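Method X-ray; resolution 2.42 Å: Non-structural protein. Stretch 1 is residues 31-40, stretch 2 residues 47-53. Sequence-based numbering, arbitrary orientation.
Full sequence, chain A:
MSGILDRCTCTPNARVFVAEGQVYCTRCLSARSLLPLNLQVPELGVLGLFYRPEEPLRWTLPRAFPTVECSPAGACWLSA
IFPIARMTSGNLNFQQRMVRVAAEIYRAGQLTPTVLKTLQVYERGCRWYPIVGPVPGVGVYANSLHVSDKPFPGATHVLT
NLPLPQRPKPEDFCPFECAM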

ATOM      1  N   ALA A  31      -2.376 -15.303  -3.997  1.00 51.31           N
ATOM      2  CA  ALA A  31      -3.831 -15.228  -4.131  1.00 51.76           C
ATOM      3  C   ALA A  31      -4.486 -16.574  -3.833  1.00 52.33           C
ATOM      4  O   ALA A  31      -3.971 -17.620  -4.215  1.00 52.14           O
ATOM      5  CB  ALA A  31      -4.202 -14.769  -5.534  1.00 50.82           C
ATOM      6  N   ARG A  32      -5.624 -16.541  -3.152  1.00 53.30           N
ATOM      7  CA  ARG A  32      -6.344 -17.761  -2.805  1.00 55.03           C
ATOM      8  C   ARG A  32      -7.584 -18.000  -3.650  1.00 55.73           C
ATOM      9  O   ARG A  32      -8.463 -17.144  -3.742  1.00 54.02           O
ATOM     10  CB  ARG A  32      -6.743 -17.729  -1.331  1.00 55.26           C
ATOM     11  CG  ARG A  32      -5.898 -18.627  -0.464  1.00 58.63           C
ATOM     12  CD  ARG A  32      -6.397 -20.052  -0.507  1.00 57.05           C
ATOM     13  NE  ARG A  32      -6.935 -20.452   0.791  1.00 58.63           N
ATOM     14  CZ  ARG A  32      -6.210 -20.559   1.901  1.00 57.55           C
ATOM     15  NH1 ARG A  32      -4.910 -20.301   1.882  1.00 58.72           N
ATOM     16  NH2 ARG A  32      -6.784 -20.924   3.033  1.00 59.79           N
ATOM     17  N   SER A  33      -7.654 -19.178  -4.258  1.00 57.96           N
ATOM     18  CA  SER A  33      -8.797 -19.544  -5.081  1.00 60.91           C
ATOM     19  C   SER A  33      -9.971 -19.977  -4.213  1.00 62.29           C
ATOM     20  O   SER A  33      -9.849 -20.110  -2.997  1.00 62.20           O
ATOM     21  CB  SER A  33      -8.432 -20.684  -6.039  1.00 60.98           C
ATOM     22  OG  SER A  33      -7.634 -20.221  -7.116  1.00 63.18           O
ATOM     23  N   LEU A  34     -11.115 -20.187  -4.851  1.00 64.86           N
ATOM     24  CA  LEU A  34     -12.307 -20.624  -4.147  1.00 66.61           C
ATOM     25  C   LEU A  34     -12.122 -22.066  -3.724  1.00 68.03           C
ATOM     26  O   LEU A  34     -11.555 -22.869  -4.462  1.00 68.06           O
ATOM     27  CB  LEU A  34     -13.527 -20.520  -5.055  1.00 66.60           C
ATOM     28  CG  LEU A  34     -14.115 -19.124  -5.237  1.00 67.47           C
ATOM     29  CD1 LEU A  34     -15.032 -19.094  -6.456  1.00 67.32           C
ATOM     30  CD2 LEU A  34     -14.856 -18.738  -3.967  1.00 67.30           C
ATOM     31  N   LEU A  35     -12.598 -22.389  -2.531  1.00 70.86           N
ATOM     32  CA  LEU A  35     -12.500 -23.744  -2.020  1.00 73.71           C
ATOM     33  C   LEU A  35     -13.519 -24.619  -2.768  1.00 76.23           C
ATOM     34  O   LEU A  35     -14.628 -24.170  -3.068  1.00 76.33           O
ATOM     35  CB  LEU A  35     -12.777 -23.739  -0.518  1.00 73.20           C
ATOM     36  CG  LEU A  35     -11.832 -24.587   0.334  1.00 74.00           C
ATOM     37  CD1 LEU A  35     -10.382 -24.304  -0.037  1.00 73.09           C
ATOM     38  CD2 LEU A  35     -12.080 -24.276   1.800  1.00 75.96           C
ATOM     39  N   PRO A  36     -13.145 -25.875  -3.087  1.00 78.03           N
ATOM     40  CA  PRO A  36     -13.940 -26.884  -3.802  1.00 79.58           C
ATOM     41  C   PRO A  36     -15.405 -27.116  -3.411  1.00 81.49           C
ATOM     42  O   PRO A  36     -16.055 -27.987  -3.989  1.00 82.40           O
ATOM     43  CB  PRO A  36     -13.105 -28.151  -3.633  1.00 78.42           C
ATOM     44  CG  PRO A  36     -11.729 -27.625  -3.698  1.00 78.78           C
ATOM     45  CD  PRO A  36     -11.803 -26.410  -2.791  1.00 78.60           C
ATOM     46  N   LEU A  37     -15.932 -26.356  -2.452  1.00 83.19           N
ATOM     47  CA  LEU A  37     -17.325 -26.524  -2.016  1.00 84.42           C
ATOM     48  C   LEU A  37     -17.487 -27.817  -1.220  1.00 84.90           C
ATOM     49  O   LEU A  37     -18.403 -27.950  -0.408  1.00 84.45           O
ATOM     50  CB  LEU A  37     -18.277 -26.536  -3.221  1.00 84.75           C
ATOM     51  CG  LEU A  37     -19.721 -27.007  -2.993  1.00 86.02           C
ATOM     52  CD1 LEU A  37     -20.440 -26.080  -2.015  1.00 85.71           C
ATOM     53  CD2 LEU A  37     -20.454 -27.048  -4.329  1.00 85.60           C
ATOM     54  N   ASN A  38     -16.592 -28.767  -1.467  1.00 85.29           N
ATOM     55  CA  ASN A  38     -16.604 -30.043  -0.768  1.00 85.90           C
ATOM     56  C   ASN A  38     -15.843 -29.822   0.523  1.00 85.27           C
ATOM     57  O   ASN A  38     -16.052 -30.512   1.522  1.00 85.61           O
ATOM     58  CB  ASN A  38     -15.890 -31.101  -1.602  1.00 87.64           C
ATOM     59  CG  ASN A  38     -16.570 -31.349  -2.926  1.00 90.38           C
ATOM     60  OD1 ASN A  38     -17.700 -31.841  -2.972  1.00 92.07           O
ATOM     61  ND2 ASN A  38     -15.889 -31.005  -4.017  1.00 90.65           N
ATOM     62  N   LEU A  39     -14.947 -28.843   0.477  1.00 83.99           N
ATOM     63  CA  LEU A  39     -14.126 -28.479   1.618  1.00 81.63           C
ATOM     64  C   LEU A  39     -14.728 -27.250   2.293  1.00 80.32           C
ATOM     65  O   LEU A  39     -14.561 -27.048   3.496  1.00 80.59           O
ATOM     66  CB  LEU A  39     -12.698 -28.187   1.149  1.00 80.65           C
ATOM     67  CG  LEU A  39     -11.922 -29.385   0.591  1.00 79.49           C
ATOM     68  CD1 LEU A  39     -10.706 -28.906  -0.176  1.00 78.79           C
ATOM     69  CD2 LEU A  39     -11.514 -30.309   1.734  1.00 78.84           C
ATOM     70  N   GLN A  40     -15.435 -26.438   1.510  1.00 78.33           N
ATOM     71  CA  GLN A  40     -16.070 -25.232   2.023  1.00 76.26           C
ATOM     72  C   GLN A  40     -16.745 -25.502   3.359  1.00 75.49           C
ATOM     73  O   GLN A  40     -17.328 -26.565   3.566  1.00 75.99           O
ATOM     74  CB  GLN A  40     -17.100 -24.703   1.021  1.00 75.94           C
ATOM     75  CG  GLN A  40     -16.502 -23.957  -0.168  1.00 76.39           C
ATOM     76  CD  GLN A  40     -17.555 -23.516  -1.171  1.00 77.18           C
ATOM     77  OE1 GLN A  40     -18.743 -23.439  -0.846  1.00 76.69           O
ATOM     78  NE2 GLN A  40     -17.123 -23.212  -2.394  1.00 76.04           N
ATOM     79  N   LEU A  47     -15.817 -16.392   4.473  1.00 59.60           N
ATOM     80  CA  LEU A  47     -14.527 -16.960   4.855  1.00 58.13           C
ATOM     81  C   LEU A  47     -14.457 -18.454   4.531  1.00 57.67           C
ATOM     82  O   LEU A  47     -13.437 -18.953   4.047  1.00 54.42           O
ATOM     83  CB  LEU A  47     -14.287 -16.740   6.350  1.00 57.35           C
ATOM     84  CG  LEU A  47     -12.967 -17.260   6.909  1.00 55.52           C
ATOM     85  CD1 LEU A  47     -11.805 -16.661   6.140  1.00 55.20           C
ATOM     86  CD2 LEU A  47     -12.874 -16.907   8.368  1.00 55.49           C
ATOM     87  N   GLY A  48     -15.554 -19.157   4.797  1.00 58.08           N
ATOM     88  CA  GLY A  48     -15.616 -20.582   4.528  1.00 58.26           C
ATOM     89  C   GLY A  48     -15.463 -20.910   3.056  1.00 58.62           C
ATOM     90  O   GLY A  48     -15.234 -22.061   2.693  1.00 56.81           O
ATOM     91  N   LEU A  49     -15.593 -19.899   2.205  1.00 59.15           N
ATOM     92  CA  LEU A  49     -15.451 -20.103   0.769  1.00 61.05           C
ATOM     93  C   LEU A  49     -13.965 -20.222   0.399  1.00 61.62           C
ATOM     94  O   LEU A  49     -13.621 -20.554  -0.735  1.00 62.98           O
ATOM     95  CB  LEU A  49     -16.088 -18.937   0.002  1.00 61.65           C
ATOM     96  CG  LEU A  49     -17.480 -18.480   0.463  1.00 63.11           C
ATOM     97  CD1 LEU A  49     -17.939 -17.299  -0.377  1.00 61.14           C
ATOM     98  CD2 LEU A  49     -18.466 -19.627   0.355  1.00 63.79           C
ATOM     99  N   PHE A  50     -13.087 -19.954   1.362  1.00 60.78           N
ATOM    100  CA  PHE A  50     -11.652 -20.033   1.112  1.00 60.32           C
ATOM    101  C   PHE A  50     -10.884 -20.717   2.240  1.00 61.02           C
ATOM    102  O   PHE A  50      -9.878 -21.390   2.000  1.00 62.30           O
ATOM    103  CB  PHE A  50     -11.052 -18.635   0.927  1.00 59.06           C
ATOM    104  CG  PHE A  50     -11.700 -17.815  -0.152  1.00 58.18           C
ATOM    105  CD1 PHE A  50     -12.878 -17.119   0.095  1.00 59.04           C
ATOM    106  CD2 PHE A  50     -11.099 -17.688  -1.399  1.00 57.55           C
ATOM    107  CE1 PHE A  50     -13.446 -16.297  -0.886  1.00 59.02           C
ATOM    108  CE2 PHE A  50     -11.658 -16.872  -2.386  1.00 58.60           C
ATOM    109  CZ  PHE A  50     -12.831 -16.174  -2.129  1.00 57.40           C
ATOM    110  N   TYR A  51     -11.361 -20.532   3.466  1.00 60.81           N
ATOM    111  CA  TYR A  51     -10.710 -21.075   4.649  1.00 60.18           C
ATOM    112  C   TYR A  51     -11.468 -22.201   5.347  1.00 62.86           C
ATOM    113  O   TYR A  51     -12.622 -22.046   5.736  1.00 62.53           O
ATOM    114  CB  TYR A  51     -10.477 -19.937   5.635  1.00 57.13           C
ATOM    115  CG  TYR A  51      -9.957 -20.357   6.983  1.00 54.34           C
ATOM    116  CD1 TYR A  51      -8.670 -20.863   7.128  1.00 54.06           C
ATOM    117  CD2 TYR A  51     -10.737 -20.202   8.124  1.00 53.91           C
ATOM    118  CE1 TYR A  51      -8.167 -21.196   8.379  1.00 53.89           C
ATOM    119  CE2 TYR A  51     -10.246 -20.536   9.378  1.00 53.79           C
ATOM    120  CZ  TYR A  51      -8.959 -21.029   9.500  1.00 53.00           C
ATOM    121  OH  TYR A  51      -8.456 -21.332  10.743  1.00 54.26           O
ATOM    122  N   ARG A  52     -10.785 -23.327   5.524  1.00 65.24           N
ATOM    123  CA  ARG A  52     -11.345 -24.499   6.184  1.00 67.25           C
ATOM    124  C   ARG A  52     -10.441 -24.798   7.374  1.00 68.03           C
ATOM    125  O   ARG A  52      -9.377 -25.397   7.214  1.00 67.95           O
ATOM    126  CB  ARG A  52     -11.332 -25.688   5.219  1.00 69.88           C
ATOM    127  CG  ARG A  52     -12.121 -26.911   5.671  1.00 71.56           C
ATOM    128  CD  ARG A  52     -11.957 -28.049   4.660  1.00 73.85           C
ATOM    129  NE  ARG A  52     -12.944 -29.114   4.830  1.00 75.95           N
ATOM    130  CZ  ARG A  52     -13.184 -29.746   5.976  1.00 77.45           C
ATOM    131  NH1 ARG A  52     -12.508 -29.427   7.075  1.00 78.38           N
ATOM    132  NH2 ARG A  52     -14.103 -30.702   6.025  1.00 77.79           N
ATOM    133  N   PRO A  53     -10.849 -24.390   8.587  1.00 68.80           N
ATOM    134  CA  PRO A  53     -10.031 -24.635   9.778  1.00 70.16           C
ATOM    135  C   PRO A  53      -9.713 -26.110  10.017  1.00 71.96           C
ATOM    136  O   PRO A  53     -10.187 -26.989   9.298  1.00 72.34           O
ATOM    137  CB  PRO A  53     -10.865 -24.024  10.899  1.00 69.17           C
ATOM    138  CG  PRO A  53     -12.255 -24.254  10.425  1.00 69.41           C
ATOM    139  CD  PRO A  53     -12.173 -23.874   8.966  1.00 69.33           C
TER

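Two irregular segments pack together here, burying 564 Å² summed over both. One backbone hydrogen bond pins them: Leu 35 N donates to Leu 49 O at 2.8 Å and is nearly linear. Next to it, Phe 50 O accepts two bonds from the Arg 32 guanidinium. NH2 of Arg 32 lies 3.3 Å from Phe 50 O; NE of Arg 32 is also 3.3 Å from that oxygen, in a weak bond. A long side chain whose CA-to-CB bond points toward the partner suits this reach, and NH2 is also bonded elsewhere in the structure.

Leu 47 O is satisfied within its own turn, by the backbone N atoms of Phe 50 and Tyr 51. Likewise, Gln 40 NE2 donates to Leu 35 O at 2.8 Å, tying stretch 1 to itself. Gly 48 O receives a CA-H...O contact from Gln 40 CA at 3.3 Å. Leu 39 O and Arg 52 NE are 2.9 Å apart, but the angle is too poor for a hydrogen bond.

Apolar contacts add to these bonds. Leu 34 CD2 makes an off-centre CH-pi contact with the Phe 50 ring, 4.2 Å from its centroid and 3.7 Å from Phe 50 CZ. Phe 50 has the largest covered area. Buried Leu 35 extends CD2 to 3.8 Å from Arg 52 CB, using the aliphatic part of that arginine.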